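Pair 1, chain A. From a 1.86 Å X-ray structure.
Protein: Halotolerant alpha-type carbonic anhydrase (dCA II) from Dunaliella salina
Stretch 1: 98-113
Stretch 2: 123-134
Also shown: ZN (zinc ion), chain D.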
# COMPACT_ATOMS: atom_id res chain seq x y z
N GLU A 98 1.75 13.86 6.77
CA GLU A 98 0.93 14.50 5.75
C GLU A 98 0.07 13.41 5.15
O GLU A 98 0.10 12.24 5.58
CB GLU A 98 1.80 15.15 4.66
CG GLU A 98 2.71 14.17 3.89
CD GLU A 98 3.62 14.89 2.88
OE1 GLU A 98 3.60 16.14 2.79
OE2 GLU A 98 4.35 14.18 2.13
N GLN A 99 -0.71 13.79 4.16
CA GLN A 99 -1.59 12.82 3.48
C GLN A 99 -0.89 11.48 3.17
O GLN A 99 0.24 11.49 2.66
CB GLN A 99 -2.07 13.45 2.17
CG GLN A 99 -3.15 12.62 1.41
CD GLN A 99 -3.34 13.15 -0.02
OE1 GLN A 99 -4.29 13.89 -0.32
NE2 GLN A 99 -2.46 12.78 -0.90
N GLY A 100 -1.54 10.34 3.51
CA GLY A 100 -0.99 9.02 3.22
C GLY A 100 -0.07 8.43 4.29
O GLY A 100 0.13 7.23 4.35
N MET A 101 0.49 9.30 5.11
CA MET A 101 1.36 8.93 6.23
C MET A 101 2.40 7.87 5.93
O MET A 101 2.46 6.83 6.57
CB MET A 101 0.50 8.50 7.43
CG MET A 101 -0.29 9.71 7.96
SD MET A 101 -1.00 9.49 9.62
CE MET A 101 0.55 9.36 10.38
N LYS A 102 3.18 8.15 4.90
CA LYS A 102 4.20 7.22 4.45
C LYS A 102 5.19 6.91 5.56
O LYS A 102 5.65 7.83 6.24
CB LYS A 102 4.99 7.86 3.31
CG LYS A 102 5.97 6.84 2.71
CD LYS A 102 6.51 7.37 1.38
CE LYS A 102 7.57 8.49 1.60
NZ LYS A 102 8.31 8.84 0.28
N VAL A 103 5.59 5.63 5.67
CA VAL A 103 6.54 5.18 6.67
C VAL A 103 7.71 4.62 5.88
O VAL A 103 7.52 3.86 4.92
CB VAL A 103 5.92 4.12 7.60
CG1 VAL A 103 7.01 3.49 8.55
CG2 VAL A 103 4.81 4.74 8.44
N THR A 104 8.92 5.09 6.23
CA THR A 104 10.15 4.62 5.60
C THR A 104 11.00 3.99 6.71
O THR A 104 10.71 4.12 7.92
CB THR A 104 10.94 5.80 4.94
OG1 THR A 104 10.99 6.90 5.87
CG2 THR A 104 10.23 6.30 3.64
N PHE A 105 12.07 3.29 6.34
CA PHE A 105 12.85 2.59 7.34
C PHE A 105 14.14 2.09 6.67
O PHE A 105 14.32 2.25 5.48
CB PHE A 105 12.00 1.40 7.87
CG PHE A 105 11.16 0.70 6.78
CD1 PHE A 105 11.75 -0.07 5.79
CD2 PHE A 105 9.77 0.98 6.68
CE1 PHE A 105 10.96 -0.56 4.67
CE2 PHE A 105 8.99 0.52 5.60
CZ PHE A 105 9.60 -0.26 4.59
N ASP A 106 15.04 1.52 7.46
CA ASP A 106 16.25 0.99 6.87
C ASP A 106 15.84 -0.16 5.93
O ASP A 106 14.95 -0.94 6.27
CB ASP A 106 17.14 0.47 7.97
CG ASP A 106 17.77 1.57 8.78
OD1 ASP A 106 18.15 1.28 9.93
OD2 ASP A 106 17.87 2.70 8.27
N GLN A 107 16.47 -0.27 4.77
CA GLN A 107 16.09 -1.37 3.86
C GLN A 107 16.42 -2.74 4.41
O GLN A 107 17.58 -3.01 4.79
CB GLN A 107 16.79 -1.24 2.53
CG GLN A 107 15.91 -0.67 1.44
CD GLN A 107 16.70 -0.41 0.14
OE1 GLN A 107 16.42 0.58 -0.57
NE2 GLN A 107 17.67 -1.30 -0.17
N PRO A 108 15.42 -3.63 4.50
CA PRO A 108 15.68 -4.97 5.01
C PRO A 108 16.67 -5.66 4.02
O PRO A 108 16.64 -5.42 2.83
CB PRO A 108 14.30 -5.66 4.99
CG PRO A 108 13.36 -4.55 5.16
CD PRO A 108 13.97 -3.40 4.34
N ALA A 109 17.51 -6.55 4.53
CA ALA A 109 18.48 -7.20 3.64
C ALA A 109 18.57 -8.71 3.84
O ALA A 109 19.39 -9.37 3.19
CB ALA A 109 19.91 -6.54 3.79
N ALA A 110 17.75 -9.26 4.74
CA ALA A 110 17.78 -10.69 4.98
C ALA A 110 16.37 -11.27 4.98
O ALA A 110 15.43 -10.54 5.27
CB ALA A 110 18.44 -11.00 6.33
N ASN A 111 16.25 -12.56 4.69
CA ASN A 111 14.95 -13.22 4.74
C ASN A 111 13.92 -12.52 3.88
O ASN A 111 12.74 -12.49 4.20
CB ASN A 111 14.46 -13.27 6.18
CG ASN A 111 15.45 -13.98 7.08
OD1 ASN A 111 15.71 -15.16 6.86
ND2 ASN A 111 16.03 -13.27 8.07
N LEU A 112 14.38 -12.00 2.76
CA LEU A 112 13.51 -11.25 1.86
C LEU A 112 12.45 -12.14 1.19
O LEU A 112 12.68 -13.33 0.92
CB LEU A 112 14.34 -10.60 0.79
CG LEU A 112 15.33 -9.52 1.31
CD1 LEU A 112 16.07 -8.94 0.11
CD2 LEU A 112 14.58 -8.39 2.04
N PRO A 113 11.27 -11.57 0.92
CA PRO A 113 10.23 -12.38 0.27
C PRO A 113 10.67 -12.58 -1.17
O PRO A 113 11.45 -11.78 -1.70
CB PRO A 113 8.96 -11.48 0.38
CG PRO A 113 9.53 -10.08 0.47
CD PRO A 113 10.74 -10.27 1.38
N SER A 123 14.06 -11.61 -5.54
CA SER A 123 13.88 -11.22 -4.11
C SER A 123 13.31 -9.79 -4.10
O SER A 123 13.66 -8.98 -4.98
CB SER A 123 15.25 -11.21 -3.41
OG SER A 123 15.64 -12.55 -3.15
N PHE A 124 12.44 -9.49 -3.13
CA PHE A 124 11.86 -8.16 -3.05
C PHE A 124 12.20 -7.45 -1.75
O PHE A 124 12.14 -8.02 -0.68
CB PHE A 124 10.34 -8.28 -3.23
CG PHE A 124 9.97 -8.49 -4.66
CD1 PHE A 124 9.68 -7.40 -5.48
CD2 PHE A 124 10.07 -9.77 -5.24
CE1 PHE A 124 9.49 -7.58 -6.87
CE2 PHE A 124 9.88 -9.95 -6.64
CZ PHE A 124 9.59 -8.85 -7.43
N VAL A 125 12.59 -6.19 -1.90
CA VAL A 125 12.98 -5.39 -0.75
C VAL A 125 11.88 -4.36 -0.37
O VAL A 125 11.56 -3.54 -1.18
CB VAL A 125 14.27 -4.59 -1.09
CG1 VAL A 125 14.73 -3.78 0.11
CG2 VAL A 125 15.40 -5.62 -1.59
N PRO A 126 11.31 -4.44 0.82
CA PRO A 126 10.29 -3.46 1.26
C PRO A 126 10.97 -2.09 1.27
O PRO A 126 12.08 -1.96 1.86
CB PRO A 126 9.94 -3.91 2.67
CG PRO A 126 10.19 -5.41 2.63
CD PRO A 126 11.49 -5.51 1.81
N ILE A 127 10.36 -1.09 0.63
CA ILE A 127 10.99 0.23 0.61
C ILE A 127 10.19 1.31 1.37
O ILE A 127 10.72 2.36 1.73
CB ILE A 127 11.33 0.70 -0.85
CG1 ILE A 127 10.11 0.55 -1.75
CG2 ILE A 127 12.55 -0.16 -1.43
CD1 ILE A 127 10.21 1.33 -3.07
N GLN A 128 8.90 1.08 1.57
CA GLN A 128 8.08 2.03 2.37
C GLN A 128 6.69 1.43 2.50
O GLN A 128 6.39 0.42 1.84
CB GLN A 128 7.94 3.37 1.63
CG GLN A 128 7.49 3.22 0.16
CD GLN A 128 6.11 3.79 -0.09
OE1 GLN A 128 5.16 3.48 0.62
NE2 GLN A 128 6.00 4.62 -1.09
N PHE A 129 5.87 1.97 3.39
CA PHE A 129 4.47 1.56 3.35
C PHE A 129 3.66 2.84 3.53
O PHE A 129 4.18 3.86 4.04
CB PHE A 129 4.08 0.43 4.34
CG PHE A 129 4.17 0.79 5.81
CD1 PHE A 129 3.19 1.55 6.43
CD2 PHE A 129 5.16 0.21 6.61
CE1 PHE A 129 3.17 1.73 7.83
CE2 PHE A 129 5.14 0.38 8.01
CZ PHE A 129 4.15 1.13 8.61
N HIS A 130 2.41 2.86 3.06
CA HIS A 130 1.64 4.12 3.19
C HIS A 130 0.16 3.75 3.26
O HIS A 130 -0.21 2.56 3.12
CB HIS A 130 1.91 5.10 2.02
CG HIS A 130 1.59 4.53 0.67
ND1 HIS A 130 2.52 3.87 -0.12
CD2 HIS A 130 0.42 4.44 0.01
CE1 HIS A 130 1.92 3.40 -1.21
NE2 HIS A 130 0.64 3.73 -1.15
N PHE A 131 -0.68 4.75 3.40
CA PHE A 131 -2.11 4.45 3.58
C PHE A 131 -3.04 5.19 2.62
O PHE A 131 -2.73 6.30 2.16
CB PHE A 131 -2.57 4.86 5.00
CG PHE A 131 -1.87 4.14 6.13
CD1 PHE A 131 -0.68 4.63 6.66
CD2 PHE A 131 -2.41 2.96 6.64
CE1 PHE A 131 -0.05 3.94 7.69
CE2 PHE A 131 -1.81 2.25 7.66
CZ PHE A 131 -0.61 2.74 8.19
N HIS A 132 -4.20 4.59 2.38
CA HIS A 132 -5.25 5.26 1.57
C HIS A 132 -6.36 5.25 2.63
O HIS A 132 -6.81 4.18 3.07
CB HIS A 132 -5.55 4.45 0.31
CG HIS A 132 -4.41 4.48 -0.66
ND1 HIS A 132 -4.21 5.53 -1.52
CD2 HIS A 132 -3.33 3.67 -0.80
CE1 HIS A 132 -3.06 5.36 -2.17
NE2 HIS A 132 -2.51 4.24 -1.75
N HIS A 133 -6.70 6.47 3.08
CA HIS A 133 -7.62 6.65 4.20
C HIS A 133 -9.03 7.14 3.88
O HIS A 133 -9.23 7.94 2.97
CB HIS A 133 -6.95 7.54 5.31
CG HIS A 133 -5.97 8.59 4.80
ND1 HIS A 133 -6.35 9.77 4.21
CD2 HIS A 133 -4.61 8.62 4.85
CE1 HIS A 133 -5.28 10.49 3.92
NE2 HIS A 133 -4.21 9.82 4.30
N PHE A 134 -9.96 6.63 4.68
CA PHE A 134 -11.39 6.86 4.61
C PHE A 134 -12.12 6.05 3.54
O PHE A 134 -13.24 5.59 3.77
CB PHE A 134 -11.68 8.34 4.54
CG PHE A 134 -11.41 9.00 5.87
CD1 PHE A 134 -12.28 8.80 6.96
CD2 PHE A 134 -10.22 9.69 6.09
CE1 PHE A 134 -11.92 9.28 8.23
CE2 PHE A 134 -9.88 10.16 7.34
CZ PHE A 134 -10.72 9.96 8.41
ZN ZN D . -0.86 3.13 -2.32
O HOH W 1 12.25 2.88 3.51
O HOH W 2 -0.56 4.10 -3.94

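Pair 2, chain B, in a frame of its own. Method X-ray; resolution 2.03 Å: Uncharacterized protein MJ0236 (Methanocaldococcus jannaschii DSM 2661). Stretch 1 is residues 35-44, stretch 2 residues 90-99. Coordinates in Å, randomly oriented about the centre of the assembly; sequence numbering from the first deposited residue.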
# COMPACT_ATOMS: atom_id res chain seq x y z
N SER B 35 -14.46 0.90 7.91
CA SER B 35 -15.21 2.12 7.60
C SER B 35 -14.95 2.58 6.18
O SER B 35 -13.95 2.21 5.56
CB SER B 35 -14.79 3.26 8.53
OG SER B 35 -15.00 2.96 9.88
N ASN B 36 -15.85 3.39 5.66
CA ASN B 36 -15.66 3.96 4.34
C ASN B 36 -16.24 5.37 4.41
O ASN B 36 -17.05 5.67 5.29
CB ASN B 36 -16.37 3.15 3.25
CG ASN B 36 -15.80 3.41 1.85
OD1 ASN B 36 -15.07 4.39 1.63
ND2 ASN B 36 -16.13 2.54 0.90
N ILE B 37 -15.81 6.24 3.51
CA ILE B 37 -16.32 7.60 3.48
C ILE B 37 -16.70 7.88 2.03
O ILE B 37 -15.95 7.55 1.10
CB ILE B 37 -15.27 8.61 4.01
CG1 ILE B 37 -15.88 10.02 4.06
CG2 ILE B 37 -14.03 8.58 3.14
CD1 ILE B 37 -15.08 11.01 4.87
N ALA B 38 -17.89 8.46 1.85
CA ALA B 38 -18.41 8.75 0.53
C ALA B 38 -19.02 10.14 0.40
O ALA B 38 -19.46 10.74 1.38
CB ALA B 38 -19.46 7.71 0.16
N GLU B 39 -19.04 10.63 -0.83
CA GLU B 39 -19.61 11.94 -1.11
C GLU B 39 -20.20 11.88 -2.51
O GLU B 39 -19.62 11.28 -3.42
CB GLU B 39 -18.54 13.03 -1.04
CG GLU B 39 -19.12 14.45 -1.07
CD GLU B 39 -18.05 15.53 -0.98
OE1 GLU B 39 -17.23 15.49 -0.03
OE2 GLU B 39 -18.02 16.43 -1.85
N SER B 40 -21.35 12.51 -2.68
CA SER B 40 -22.03 12.52 -3.96
C SER B 40 -22.06 13.89 -4.60
O SER B 40 -21.77 14.91 -3.97
CB SER B 40 -23.48 12.07 -3.79
OG SER B 40 -24.22 13.11 -3.18
N LEU B 41 -22.42 13.89 -5.88
CA LEU B 41 -22.59 15.11 -6.63
C LEU B 41 -23.96 15.58 -6.15
O LEU B 41 -24.72 14.80 -5.55
CB LEU B 41 -22.65 14.81 -8.12
CG LEU B 41 -21.37 14.43 -8.87
CD1 LEU B 41 -21.74 13.82 -10.23
CD2 LEU B 41 -20.49 15.67 -9.03
N PRO B 42 -24.31 16.85 -6.39
CA PRO B 42 -25.63 17.31 -5.94
C PRO B 42 -26.72 16.52 -6.68
O PRO B 42 -26.52 16.13 -7.83
CB PRO B 42 -25.62 18.79 -6.31
CG PRO B 42 -24.15 19.15 -6.23
CD PRO B 42 -23.50 17.97 -6.90
N PHE B 43 -27.85 16.27 -6.01
CA PHE B 43 -28.96 15.53 -6.62
C PHE B 43 -28.49 14.25 -7.32
O PHE B 43 -28.73 14.05 -8.51
CB PHE B 43 -29.69 16.43 -7.62
CG PHE B 43 -30.22 17.71 -7.01
CD1 PHE B 43 -31.33 17.68 -6.17
CD2 PHE B 43 -29.55 18.91 -7.20
CE1 PHE B 43 -31.76 18.84 -5.53
CE2 PHE B 43 -29.98 20.07 -6.55
CZ PHE B 43 -31.09 20.03 -5.71
N PRO B 44 -27.82 13.35 -6.57
CA PRO B 44 -27.34 12.10 -7.18
C PRO B 44 -28.45 11.23 -7.76
O PRO B 44 -29.50 11.05 -7.12
CB PRO B 44 -26.60 11.43 -6.03
CG PRO B 44 -27.39 11.87 -4.82
CD PRO B 44 -27.60 13.35 -5.11
N ASN B 90 -33.01 16.35 2.56
CA ASN B 90 -32.21 17.57 2.49
C ASN B 90 -31.16 17.38 1.39
O ASN B 90 -30.12 16.75 1.62
CB ASN B 90 -31.53 17.83 3.84
CG ASN B 90 -30.67 19.09 3.83
OD1 ASN B 90 -30.54 19.75 2.80
ND2 ASN B 90 -30.08 19.43 4.97
N PRO B 91 -31.41 17.93 0.20
CA PRO B 91 -30.47 17.80 -0.92
C PRO B 91 -29.08 18.36 -0.64
O PRO B 91 -28.16 18.15 -1.42
CB PRO B 91 -31.18 18.52 -2.06
CG PRO B 91 -31.91 19.61 -1.34
CD PRO B 91 -32.48 18.88 -0.14
N GLU B 92 -28.93 19.07 0.48
CA GLU B 92 -27.63 19.64 0.84
C GLU B 92 -26.70 18.57 1.40
O GLU B 92 -25.49 18.75 1.45
CB GLU B 92 -27.79 20.74 1.90
CG GLU B 92 -27.90 22.16 1.36
CD GLU B 92 -27.83 23.21 2.47
OE1 GLU B 92 -27.81 24.41 2.14
OE2 GLU B 92 -27.80 22.83 3.66
N ILE B 93 -27.26 17.45 1.84
CA ILE B 93 -26.47 16.36 2.41
C ILE B 93 -25.90 15.46 1.31
O ILE B 93 -26.63 14.72 0.66
CB ILE B 93 -27.34 15.54 3.38
CG1 ILE B 93 -27.80 16.43 4.53
CG2 ILE B 93 -26.55 14.34 3.93
CD1 ILE B 93 -26.65 17.00 5.38
N ARG B 94 -24.58 15.52 1.10
CA ARG B 94 -23.92 14.73 0.07
C ARG B 94 -22.85 13.75 0.59
O ARG B 94 -22.25 13.02 -0.21
CB ARG B 94 -23.26 15.65 -0.97
CG ARG B 94 -24.22 16.65 -1.60
CD ARG B 94 -23.53 17.56 -2.61
NE ARG B 94 -22.55 18.46 -1.99
CZ ARG B 94 -21.23 18.27 -2.03
NH1 ARG B 94 -20.73 17.22 -2.65
NH2 ARG B 94 -20.41 19.14 -1.44
N ALA B 95 -22.62 13.70 1.90
CA ALA B 95 -21.58 12.82 2.42
C ALA B 95 -21.93 12.01 3.66
O ALA B 95 -22.76 12.42 4.48
CB ALA B 95 -20.30 13.62 2.68
N CYS B 96 -21.25 10.88 3.81
CA CYS B 96 -21.46 9.99 4.94
C CYS B 96 -20.27 9.06 5.19
O CYS B 96 -19.58 8.64 4.26
CB CYS B 96 -22.72 9.14 4.70
SG CYS B 96 -23.06 7.87 5.95
N MSE B 97 -20.05 8.76 6.47
CA MSE B 97 -18.97 7.86 6.88
C MSE B 97 -19.50 6.99 8.01
O MSE B 97 -20.12 7.50 8.94
CB MSE B 97 -17.77 8.65 7.39
CG MSE B 97 -16.70 7.76 8.00
SE MSE B 97 -15.12 8.73 8.50
CE MSE B 97 -13.92 7.26 8.88
N ASN B 98 -19.27 5.68 7.93
CA ASN B 98 -19.74 4.80 9.00
C ASN B 98 -18.60 4.56 9.98
O ASN B 98 -17.46 4.35 9.57
CB ASN B 98 -20.24 3.47 8.43
CG ASN B 98 -19.15 2.65 7.75
OD1 ASN B 98 -18.59 3.06 6.74
ND2 ASN B 98 -18.85 1.48 8.32
N ILE B 99 -18.91 4.61 11.28
CA ILE B 99 -17.91 4.39 12.32
C ILE B 99 -18.44 3.42 13.37
O ILE B 99 -19.64 3.14 13.43
CB ILE B 99 -17.50 5.71 13.01
CG1 ILE B 99 -18.66 6.27 13.82
CG2 ILE B 99 -17.05 6.72 11.96
CD1 ILE B 99 -18.30 7.57 14.55
O HOH W 3 -26.76 13.95 -2.08
O HOH W 4 -28.21 15.94 -3.17

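Both pairs set a short antiparallel strand segment beside a second strand, and the central 14 residues superpose to 1.0 Å over N, CA and C. At the heart of each lies a hydrogen-bonded antiparallel couple: A:Val103 with A:Phe129 in pair 1, and its match, B:Ala38 with B:Cys96, in pair 2. In pair 1, A:Val103 N donates to A:Phe129 O (2.8 Å) and A:Phe129 N to A:Val103 O (2.9 Å). In pair 2, B:Ala38 N donates to B:Cys96 O (2.9 Å) and B:Cys96 N to B:Ala38 O (3.0 Å). CA-H groups approach the same carbonyls: A:Lys102 CA lies 3.4 Å from A:Phe129 O, and the matched B:Ile37 CA lies 3.5 Å from B:Cys96 O.

The central couple is filled differently. In pair 1 the branched A:Val103 places its CB over the face of the A:Phe129 ring, 3.6 Å from the centroid, so a compact aliphatic group covers a broad aromatic one. In pair 2 both side chains are small and no such ring-face contact forms; the two backbone bonds are common to both pairs. The neighbouring positions, A:Lys102 and A:His130, match B:Ile37 and B:Met97, which form a non-hydrogen-bonded bridge in pair 2. B:Met97, a selenomethionine, packs its CB 4.1 Å from B:Ile37 CG1, as suits two buried apolar chains. A:His130 instead turns its imidazole away from stretch 1: its NE2 binds the zinc at 2.0 Å, while its ND1 donates to A:Gln128 OE1 (2.8 Å).

Before the central couple, pair 1 relies on A:Gly100, whose O accepts from A:Phe131 N (2.8 Å) and whose N donates to A:His133 NE2 (2.8 Å). Its backbone angles would jam a CB against the preceding carbonyl, so glycine fits. A:Phe131 CD1 packs 4.1 Å from A:Met101 CB. These two residues match B:Asn98 and B:Asn36, where polar contacts take over: B:Asn98 OD1 accepts from B:Asn36 N (3.0 Å), and the return bond from B:Asn98 N to B:Asn36 O is weak at 3.4 Å. B:Ser35 OG also donates to B:Asn98 O (2.8 Å), as a short hydroxyl can at a neighbouring carbonyl.

Beyond the couple, A:Phe105 matches B:Ser40. The ring of A:Phe105 reaches back to stretch 2, with CE1 4.0 Å from A:Pro126 CB and CE2 4.0 Å from A:Phe129 CD2, while water 1 accepts from the backbone N of A:Phe105 (2.9 Å) and donates to A:Ile127 O (2.4 Å). B:Ser40 is small and makes no such ring contact. B:Arg94, without a counterpart in pair 1, has the largest covered area in pair 2. Its long chain carries two hydrogens on NH1, enough to donate to both B:Glu39 OE2, in a salt bridge, and B:Ser40 O, each at 2.9 Å, while B:Ser40 N donates to B:Arg94 O (2.7 Å). Farther along, each pair adds unmatched contacts of its own: A:Leu112 CD1 lies 3.8 Å from A:Val125 CG2 and A:Phe124 N donates to A:Pro113 O (2.9 Å); B:Phe43 CE1 lies 3.5 Å from B:Pro91 CB, with water 4 linking B:Phe43 N (2.9 Å) to B:Pro91 O (2.8 Å).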